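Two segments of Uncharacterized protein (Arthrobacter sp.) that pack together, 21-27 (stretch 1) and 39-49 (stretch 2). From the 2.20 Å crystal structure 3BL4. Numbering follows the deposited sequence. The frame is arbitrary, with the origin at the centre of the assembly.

Stretch 1 (21-27) ILRLTWP
Stretch 2 (39-49) RAMLRVNQLCG

This is a purely apolar strand-on-helix contact, in which alternate residues of a short strand, and the extended loop residue W26 just after it, lay their side chains on one side of a nearly antiparallel helix, without a hydrogen bond between them. Strand 22-25 and helix 39-48 run at 155° with axes 10.2 Å apart at closest approach; L24 CA lies 7.9 Å from V44 CA, and W26 CA 7.5 Å from A40 CA. The extended backbone turns L22, L24 and W26 toward the helix, while R23 and T25 stay out of reach. P27 follows a cis peptide bond. Helical i to i+4 bonds, such as V44 N to A40 O (3.2 Å), bring A40 and V44 onto the facing side; L47 (t, p) also points toward the strand, and C48 (m), pointing sideways, reaches it with SG.

L22 (m, t) is the broadest contributor: its CD1 meets V44 CG1 at 3.9 Å and C48 SG at 3.4 Å, and its CD2 meets L47 CD2 at 4.1 Å. L24 (t, p) places CD2 3.9 Å from A40 CB and 4.2 Å from V44 CG2, so V44 (t) offers one methyl to each leucine. The small A40 suits the narrower end, where W26 (t, chi2 86°) brings CD1 to 4.1 Å from A40 CB, obliquely to the ring. The contact buries 282 Å², both sides summed; branched apolar L22, L24 and V44 suit its buried places, W26 and C48 are buried too, and L47 is exposed at the margin. G49, the first residue past the helix, has positive phi, which favours glycine.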

# COMPACT_ATOMS: atom_id res chain seq x y z
N ILE A 21 14.39 -14.15 13.06
CA ILE A 21 13.88 -13.38 11.94
C ILE A 21 12.76 -14.16 11.25
O ILE A 21 12.92 -15.34 10.99
CB ILE A 21 15.04 -13.03 10.98
CG1 ILE A 21 15.91 -11.95 11.65
CG2 ILE A 21 14.54 -12.56 9.67
CD1 ILE A 21 17.27 -11.80 11.05
N LEU A 22 11.62 -13.51 11.02
CA LEU A 22 10.55 -14.09 10.19
C LEU A 22 10.89 -13.97 8.72
O LEU A 22 11.40 -12.95 8.29
CB LEU A 22 9.21 -13.36 10.42
CG LEU A 22 8.50 -13.47 11.76
CD1 LEU A 22 7.61 -12.24 11.99
CD2 LEU A 22 7.68 -14.73 11.85
N ARG A 23 10.60 -15.02 7.95
CA ARG A 23 10.75 -14.98 6.50
C ARG A 23 9.45 -15.37 5.84
O ARG A 23 8.97 -16.50 6.02
CB ARG A 23 11.89 -15.90 6.05
CG ARG A 23 13.20 -15.39 6.58
CD ARG A 23 14.40 -16.24 6.26
NE ARG A 23 15.51 -15.82 7.12
CZ ARG A 23 16.80 -15.93 6.83
NH1 ARG A 23 17.19 -16.44 5.67
NH2 ARG A 23 17.71 -15.50 7.70
N LEU A 24 8.87 -14.43 5.10
CA LEU A 24 7.64 -14.64 4.34
C LEU A 24 7.92 -14.65 2.83
O LEU A 24 8.49 -13.71 2.28
CB LEU A 24 6.62 -13.55 4.67
CG LEU A 24 5.28 -13.56 3.92
CD1 LEU A 24 4.46 -14.83 4.19
CD2 LEU A 24 4.49 -12.29 4.26
N THR A 25 7.48 -15.71 2.16
CA THR A 25 7.52 -15.76 0.71
C THR A 25 6.22 -15.17 0.20
O THR A 25 5.16 -15.79 0.31
CB THR A 25 7.75 -17.19 0.19
OG1 THR A 25 9.12 -17.55 0.42
CG2 THR A 25 7.48 -17.29 -1.30
N TRP A 26 6.31 -13.94 -0.31
CA TRP A 26 5.16 -13.22 -0.82
C TRP A 26 5.64 -12.25 -1.89
O TRP A 26 6.59 -11.54 -1.67
CB TRP A 26 4.41 -12.42 0.28
CG TRP A 26 3.19 -11.79 -0.32
CD1 TRP A 26 1.95 -12.37 -0.47
CD2 TRP A 26 3.11 -10.51 -0.96
NE1 TRP A 26 1.11 -11.52 -1.14
CE2 TRP A 26 1.80 -10.37 -1.46
CE3 TRP A 26 4.02 -9.46 -1.17
CZ2 TRP A 26 1.37 -9.22 -2.14
CZ3 TRP A 26 3.59 -8.32 -1.85
CH2 TRP A 26 2.29 -8.21 -2.31
N PRO A 27 4.99 -12.24 -3.07
CA PRO A 27 3.93 -13.15 -3.50
C PRO A 27 4.53 -14.49 -3.87
O PRO A 27 5.74 -14.58 -4.09
CB PRO A 27 3.32 -12.45 -4.72
CG PRO A 27 4.01 -11.19 -4.86
CD PRO A 27 5.30 -11.28 -4.13
N ARG A 39 -4.09 -12.17 3.95
CA ARG A 39 -3.99 -13.50 4.51
C ARG A 39 -2.56 -13.78 4.94
O ARG A 39 -2.34 -14.39 5.97
CB ARG A 39 -4.45 -14.56 3.50
CG ARG A 39 -4.62 -15.98 4.11
CD ARG A 39 -5.63 -16.83 3.32
NE ARG A 39 -5.40 -16.76 1.86
CZ ARG A 39 -6.24 -16.26 0.95
NH1 ARG A 39 -7.45 -15.78 1.28
NH2 ARG A 39 -5.88 -16.24 -0.33
N ALA A 40 -1.60 -13.31 4.15
CA ALA A 40 -0.20 -13.49 4.48
C ALA A 40 0.16 -12.85 5.81
O ALA A 40 0.90 -13.43 6.59
CB ALA A 40 0.71 -12.96 3.36
N MSE A 41 -0.38 -11.66 6.08
CA MSE A 41 -0.09 -10.97 7.34
C MSE A 41 -0.82 -11.66 8.50
O MSE A 41 -0.29 -11.71 9.62
CB MSE A 41 -0.47 -9.50 7.28
CG MSE A 41 -0.14 -8.73 8.57
SE MSE A 41 1.77 -8.55 8.86
CE MSE A 41 2.06 -7.13 7.74
N LEU A 42 -2.02 -12.19 8.24
CA LEU A 42 -2.77 -12.93 9.26
C LEU A 42 -1.95 -14.11 9.74
O LEU A 42 -1.85 -14.34 10.93
CB LEU A 42 -4.13 -13.43 8.74
CG LEU A 42 -4.89 -14.36 9.69
CD1 LEU A 42 -5.20 -13.65 10.99
CD2 LEU A 42 -6.18 -14.89 9.04
N ARG A 43 -1.35 -14.85 8.81
CA ARG A 43 -0.52 -16.01 9.12
C ARG A 43 0.75 -15.63 9.89
O ARG A 43 1.19 -16.37 10.76
CB ARG A 43 -0.15 -16.78 7.85
CG ARG A 43 -1.33 -17.32 7.02
CD ARG A 43 -2.30 -18.22 7.83
NE ARG A 43 -1.63 -19.40 8.40
CZ ARG A 43 -1.28 -20.49 7.71
NH1 ARG A 43 -1.52 -20.63 6.41
NH2 ARG A 43 -0.66 -21.48 8.35
N VAL A 44 1.34 -14.50 9.55
CA VAL A 44 2.49 -13.97 10.29
C VAL A 44 2.11 -13.70 11.74
O VAL A 44 2.86 -14.05 12.67
CB VAL A 44 2.99 -12.64 9.70
CG1 VAL A 44 3.91 -11.93 10.70
CG2 VAL A 44 3.68 -12.87 8.35
N ASN A 45 0.96 -13.07 11.93
CA ASN A 45 0.47 -12.71 13.26
C ASN A 45 0.11 -13.95 14.06
O ASN A 45 0.44 -14.02 15.22
CB ASN A 45 -0.73 -11.75 13.19
CG ASN A 45 -0.35 -10.35 12.70
OD1 ASN A 45 0.80 -9.92 12.88
ND2 ASN A 45 -1.30 -9.64 12.09
N GLN A 46 -0.54 -14.93 13.43
CA GLN A 46 -0.88 -16.17 14.12
C GLN A 46 0.37 -16.94 14.55
O GLN A 46 0.41 -17.53 15.63
CB GLN A 46 -1.76 -17.05 13.24
CG GLN A 46 -3.16 -16.49 12.99
CD GLN A 46 -3.98 -17.37 12.05
OE1 GLN A 46 -3.44 -18.06 11.18
NE2 GLN A 46 -5.30 -17.37 12.24
N LEU A 47 1.41 -16.93 13.72
CA LEU A 47 2.67 -17.61 14.05
C LEU A 47 3.37 -16.91 15.19
O LEU A 47 3.94 -17.56 16.05
CB LEU A 47 3.58 -17.69 12.82
CG LEU A 47 5.01 -18.23 12.99
CD1 LEU A 47 4.98 -19.59 13.65
CD2 LEU A 47 5.70 -18.29 11.65
N CYS A 48 3.35 -15.58 15.20
CA CYS A 48 4.09 -14.80 16.19
C CYS A 48 3.44 -14.83 17.57
O CYS A 48 4.13 -14.77 18.59
CB CYS A 48 4.21 -13.35 15.74
SG CYS A 48 5.40 -13.08 14.42
N GLY A 49 2.12 -14.89 17.58
CA GLY A 49 1.37 -14.84 18.82
C GLY A 49 1.67 -13.53 19.50
O GLY A 49 1.50 -12.47 18.91